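Local coordinates for protein YcaO (PDB 6CIB) that binds magnesium and adenine nucleotide and, as a member of the YcaO family, probably uses ATP to introduce thioamides into peptide backbones, at residues A13-P16 / K17-L20; A150-L153 / R154-V158. One frame throughout, in Å; residues are numbered along the deposited sequence.

Contact 1: residues A13-P16 / K17-L20; sequences AFLP and KETL
Leu15 and Glu18 meet at the start of helix 16-25, where the glutamate folds back over the turn that leads into the helix. Leu15 holds the N-cap position, Pro16 opens the first turn and Glu18 is the third helical residue. From there Glu18 OE1 accepts a hydrogen bond from Leu15 N at 3.3 Å, with an N-H...O angle of 154°. The donor approaches from above the carboxylate plane, 60° out of it. This is the reciprocal half of a capping box; the other half is absent because leucine has no polar side chain to offer the helix. With CG beside its own backbone N (chi1 -83°) and a bend at the next bond, Glu18 reaches back along the chain, and its carboxylate lies against the leucine: Glu18 OE2 is 3.5 Å from Leu15 CD1. Leu15 CD1 also touches Lys17 CE (3.8 Å), part of an extended chain, the two side chains running alongside each other in one direction.

Pro16 enters by its backbone. Its ring nitrogen carries no hydrogen, but the missing N-H breaks no helical bond, since first-turn amides have no carbonyl of the same helix four residues earlier. Pro16 O accepts from Leu20 N at 2.8 Å. Leu15 O takes Thr19 N at 3.1 Å, so regular helical bonding begins with the N-cap carbonyl. A water ties the turn together from another direction: it is hydrogen-bonded to Phe14 O (2.8 Å) and to Thr19 OG1 (2.7 Å), a hydroxyl that also has Arg152 as a partner. Helix 68-85 packs against this first turn, Ile69 and Gln70 touching Pro16 and Val73 touching both Thr19 and Leu20.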
loop_
_atom_site.group_PDB
_atom_site.type_symbol
_atom_site.label_atom_id
_atom_site.label_comp_id
_atom_site.label_asym_id
_atom_site.label_seq_id
_atom_site.Cartn_x
_atom_site.Cartn_y
_atom_site.Cartn_z
ATOM N N ALA A 13 -9.817 -14.776 -0.805
ATOM C CA ALA A 13 -10.413 -16.094 -0.577
ATOM C C ALA A 13 -11.941 -16.071 -0.686
ATOM O O ALA A 13 -12.589 -17.122 -0.634
ATOM C CB ALA A 13 -9.977 -16.628 0.785
ATOM N N PHE A 14 -12.503 -14.869 -0.845
ATOM C CA PHE A 14 -13.944 -14.654 -0.961
ATOM C C PHE A 14 -14.229 -13.676 -2.096
ATOM O O PHE A 14 -13.393 -12.812 -2.417
ATOM C CB PHE A 14 -14.522 -14.119 0.364
ATOM C CG PHE A 14 -14.304 -15.040 1.534
ATOM C CD1 PHE A 14 -13.137 -14.963 2.297
ATOM C CD2 PHE A 14 -15.263 -16.007 1.864
ATOM C CE1 PHE A 14 -12.913 -15.837 3.364
ATOM C CE2 PHE A 14 -15.051 -16.874 2.937
ATOM C CZ PHE A 14 -13.875 -16.791 3.685
ATOM N N LEU A 15 -15.403 -13.821 -2.707
ATOM C CA LEU A 15 -15.897 -12.838 -3.668
ATOM C C LEU A 15 -16.271 -11.553 -2.914
ATOM O O LEU A 15 -16.804 -11.632 -1.802
ATOM C CB LEU A 15 -17.092 -13.382 -4.455
ATOM C CG LEU A 15 -16.871 -14.631 -5.334
ATOM C CD1 LEU A 15 -18.192 -15.100 -5.931
ATOM C CD2 LEU A 15 -15.826 -14.407 -6.430
ATOM N N PRO A 16 -15.961 -10.371 -3.496
ATOM C CA PRO A 16 -16.298 -9.086 -2.850
ATOM C C PRO A 16 -17.756 -8.954 -2.405
ATOM O O PRO A 16 -18.008 -8.390 -1.341
ATOM C CB PRO A 16 -15.946 -8.060 -3.927
ATOM C CG PRO A 16 -14.769 -8.684 -4.604
ATOM C CD PRO A 16 -15.125 -10.155 -4.691
ATOM N N LYS A 17 -18.697 -9.475 -3.195
ATOM C CA LYS A 17 -20.117 -9.466 -2.812
ATOM C C LYS A 17 -20.369 -10.190 -1.482
ATOM O O LYS A 17 -21.153 -9.712 -0.669
ATOM C CB LYS A 17 -21.015 -10.002 -3.939
ATOM C CG LYS A 17 -20.852 -11.480 -4.262
ATOM C CD LYS A 17 -21.769 -11.905 -5.394
ATOM C CE LYS A 17 -21.600 -13.387 -5.688
ATOM N NZ LYS A 17 -22.572 -13.800 -6.737
ATOM N N GLU A 18 -19.673 -11.313 -1.269
ATOM C CA GLU A 18 -19.738 -12.082 -0.021
ATOM C C GLU A 18 -19.169 -11.274 1.145
ATOM O O GLU A 18 -19.779 -11.188 2.213
ATOM C CB GLU A 18 -18.990 -13.414 -0.174
ATOM C CG GLU A 18 -19.819 -14.512 -0.821
ATOM C CD GLU A 18 -19.052 -15.367 -1.824
ATOM O OE1 GLU A 18 -17.854 -15.714 -1.612
ATOM O OE2 GLU A 18 -19.680 -15.717 -2.850
ATOM N N THR A 19 -18.005 -10.673 0.917
ATOM C CA THR A 19 -17.325 -9.859 1.920
ATOM C C THR A 19 -18.139 -8.629 2.316
ATOM O O THR A 19 -18.199 -8.301 3.496
ATOM C CB THR A 19 -15.893 -9.503 1.457
ATOM O OG1 THR A 19 -15.185 -10.724 1.250
ATOM C CG2 THR A 19 -15.135 -8.663 2.507
ATOM N N LEU A 20 -18.782 -7.979 1.345
ATOM C CA LEU A 20 -19.641 -6.831 1.645
ATOM C C LEU A 20 -20.819 -7.235 2.537
ATOM O O LEU A 20 -21.140 -6.536 3.509
ATOM C CB LEU A 20 -20.129 -6.121 0.369
ATOM C CG LEU A 20 -20.855 -4.767 0.531
ATOM C CD1 LEU A 20 -20.134 -3.790 1.466
ATOM C CD2 LEU A 20 -21.102 -4.115 -0.816
HETATM O O HOH W 1 -13.559 -10.552 -0.846
#

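Contact 2: residues A150-L153 / R154-V158; sequences AGRL and REEAV. With ADP (adenosine-5'-diphosphate), chain G.
Glu156 turns back from the first turn of helix 154-177 onto Gly151 and Arg152, in the strand-loop-helix connection of the YcaO fold that leads from strand 148-150, beside the ADP, into helix 154-177. Leu153 is the N-cap residue, and Glu156, third in the helix, reaches back past the N-cap to the amide of Arg152. Glu156 CB rests 3.3 Å from Leu153 O. CG stands beside the backbone N and the chain is extended beyond it, which carries the carboxylate along the preceding loop, on the same side as Arg152. Glu156 CD arrives 3.6 Å from Arg152 N. One oxygen, Glu156 OE2, accepts from Arg152 N at 2.7 Å and 156°, the donor standing above the carboxylate plane, 51° out of it. Glu156 OE2 touches Gly151 CA at 3.4 Å, a close approach made beside a residue with no side chain, and lies 3.6 Å from C2 of the adenine. OE2 also forms a salt bridge with Arg12, whereas OE1 is held by Ala13, so partners on both oxygens fix the rotation of the group.

The charged end of Arg152 stays apart from this carboxylate, its NE 6.5 Å from Glu156 OE2; the bent arginine chain leads its guanidinium toward Thr19 and over the aromatic rings of Phe14 and Trp22 in cation-pi contacts. Behind the glutamate, the CB of Ala157 packs against the backbone of Ala150 and Gly151, while the helical bond from Ala157 N to Leu153 O is weak. At the strand end the backbone of Ala150 grips the ribose with both polar atoms: its N donates to ADP O3' almost straight, at 176°, and Ala150 O accepts from ADP O2' at 2.6 Å.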
loop_
_atom_site.group_PDB
_atom_site.type_symbol
_atom_site.label_atom_id
_atom_site.label_comp_id
_atom_site.label_asym_id
_atom_site.label_seq_id
_atom_site.Cartn_x
_atom_site.Cartn_y
_atom_site.Cartn_z
ATOM N N ALA A 150 -5.738 -5.119 6.181
ATOM C CA ALA A 150 -6.800 -5.978 6.680
ATOM C C ALA A 150 -7.156 -7.004 5.604
ATOM O O ALA A 150 -6.852 -6.807 4.422
ATOM C CB ALA A 150 -8.013 -5.142 7.050
ATOM N N GLY A 151 -7.765 -8.111 6.024
ATOM C CA GLY A 151 -8.326 -9.098 5.106
ATOM C C GLY A 151 -9.368 -9.970 5.779
ATOM O O GLY A 151 -9.624 -9.830 6.975
ATOM N N ARG A 152 -9.975 -10.871 5.013
ATOM C CA ARG A 152 -10.848 -11.891 5.593
ATOM C C ARG A 152 -10.011 -12.954 6.304
ATOM O O ARG A 152 -10.470 -13.569 7.269
ATOM C CB ARG A 152 -11.722 -12.539 4.524
ATOM C CG ARG A 152 -12.800 -11.648 3.923
ATOM C CD ARG A 152 -13.985 -11.401 4.843
ATOM N NE ARG A 152 -14.689 -12.622 5.244
ATOM C CZ ARG A 152 -15.681 -13.202 4.570
ATOM N NH1 ARG A 152 -16.120 -12.710 3.417
ATOM N NH2 ARG A 152 -16.240 -14.298 5.059
ATOM N N LEU A 153 -8.783 -13.154 5.819
ATOM C CA LEU A 153 -7.827 -14.073 6.422
ATOM C C LEU A 153 -6.514 -13.362 6.623
ATOM O O LEU A 153 -6.205 -12.403 5.908
ATOM C CB LEU A 153 -7.619 -15.316 5.545
ATOM C CG LEU A 153 -8.829 -16.199 5.176
ATOM C CD1 LEU A 153 -8.390 -17.271 4.201
ATOM C CD2 LEU A 153 -9.477 -16.855 6.391
ATOM N N ARG A 154 -5.731 -13.847 7.583
ATOM C CA ARG A 154 -4.435 -13.254 7.875
ATOM C C ARG A 154 -3.510 -13.287 6.649
ATOM O O ARG A 154 -2.784 -12.319 6.412
ATOM C CB ARG A 154 -3.825 -13.847 9.166
ATOM C CG ARG A 154 -2.861 -15.014 9.041
ATOM C CD ARG A 154 -1.428 -14.543 9.249
ATOM N NE ARG A 154 -0.492 -15.651 9.440
ATOM C CZ ARG A 154 0.539 -15.949 8.647
ATOM N NH1 ARG A 154 0.831 -15.227 7.576
ATOM N NH2 ARG A 154 1.303 -16.987 8.940
ATOM N N GLU A 155 -3.596 -14.357 5.845
ATOM C CA GLU A 155 -2.803 -14.489 4.609
ATOM C C GLU A 155 -3.096 -13.372 3.607
ATOM O O GLU A 155 -2.164 -12.829 3.016
ATOM C CB GLU A 155 -2.995 -15.850 3.934
ATOM C CG GLU A 155 -2.303 -17.010 4.646
ATOM C CD GLU A 155 -3.147 -17.626 5.749
ATOM O OE1 GLU A 155 -4.225 -17.082 6.097
ATOM O OE2 GLU A 155 -2.732 -18.676 6.274
ATOM N N GLU A 156 -4.380 -13.037 3.439
ATOM C CA GLU A 156 -4.809 -11.911 2.588
ATOM C C GLU A 156 -4.118 -10.618 2.996
ATOM O O GLU A 156 -3.582 -9.907 2.154
ATOM C CB GLU A 156 -6.317 -11.693 2.703
ATOM C CG GLU A 156 -7.193 -12.616 1.883
ATOM C CD GLU A 156 -8.643 -12.182 1.902
ATOM O OE1 GLU A 156 -9.477 -12.885 1.304
ATOM O OE2 GLU A 156 -8.957 -11.125 2.511
ATOM N N ALA A 157 -4.155 -10.327 4.298
ATOM C CA ALA A 157 -3.557 -9.124 4.883
ATOM C C ALA A 157 -2.028 -9.134 4.773
ATOM O O ALA A 157 -1.426 -8.109 4.447
ATOM C CB ALA A 157 -4.004 -8.979 6.335
ATOM N N VAL A 158 -1.403 -10.286 5.031
ATOM C CA VAL A 158 0.059 -10.424 4.874
ATOM C C VAL A 158 0.509 -10.153 3.438
ATOM O O VAL A 158 1.424 -9.349 3.219
ATOM C CB VAL A 158 0.602 -11.776 5.404
ATOM C CG1 VAL A 158 2.093 -11.931 5.104
ATOM C CG2 VAL A 158 0.388 -11.868 6.902
HETATM P PB ADP G . -4.728 -0.666 -0.677
HETATM O O1B ADP G . -4.408 -1.785 0.292
HETATM O O2B ADP G . -3.672 -0.433 -1.739
HETATM O O3B ADP G . -5.243 0.604 -0.041
HETATM P PA ADP G . -7.480 -1.300 -1.346
HETATM O O1A ADP G . -7.967 -2.329 -2.330
HETATM O O2A ADP G . -8.021 0.096 -1.502
HETATM O O3A ADP G . -5.902 -1.302 -1.578
HETATM O "O5'" ADP G . -7.761 -1.859 0.134
HETATM C "C5'" ADP G . -7.924 -1.076 1.330
HETATM C "C4'" ADP G . -7.967 -2.017 2.548
HETATM O "O4'" ADP G . -9.057 -2.943 2.415
HETATM C "C3'" ADP G . -6.722 -2.898 2.687
HETATM O "O3'" ADP G . -6.495 -3.209 4.076
HETATM C "C2'" ADP G . -7.101 -4.169 1.948
HETATM O "O2'" ADP G . -6.332 -5.295 2.361
HETATM C "C1'" ADP G . -8.582 -4.296 2.290
HETATM N N9 ADP G . -9.372 -4.980 1.241
HETATM C C8 ADP G . -9.554 -4.534 -0.016
HETATM N N7 ADP G . -10.323 -5.392 -0.724
HETATM C C5 ADP G . -10.667 -6.396 0.089
HETATM C C6 ADP G . -11.481 -7.627 -0.040
HETATM N N6 ADP G . -12.087 -7.928 -1.213
HETATM N N1 ADP G . -11.584 -8.426 1.051
HETATM C C2 ADP G . -10.981 -8.130 2.228
HETATM N N3 ADP G . -10.231 -7.020 2.413
HETATM C C4 ADP G . -10.042 -6.127 1.394
#

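Contacts 1 and 2 are two helix starts, far apart in sequence, that lock together beside the adenine with their centres 13 Å apart. Each supplies a donor or acceptor to the other: Ala13 N lies 2.9 Å from Glu156 OE1, and Thr19 OG1 lies 3.1 Å from Arg152 NH1, both probable hydrogen bonds. Between them Phe14 CG comes within 3.5 Å of Arg152 NH1, and Ala13 CB packs on Leu153 CD1. The nucleotide is thus framed from both: Thr19 in 17-20, about 4 Å from ADP by its side chain, and Ala150, Gly151 and Glu156 in 150-158. Arg12, directly before 13-16, bonds both ADP and Glu156, joining the two contacts through the ligand site.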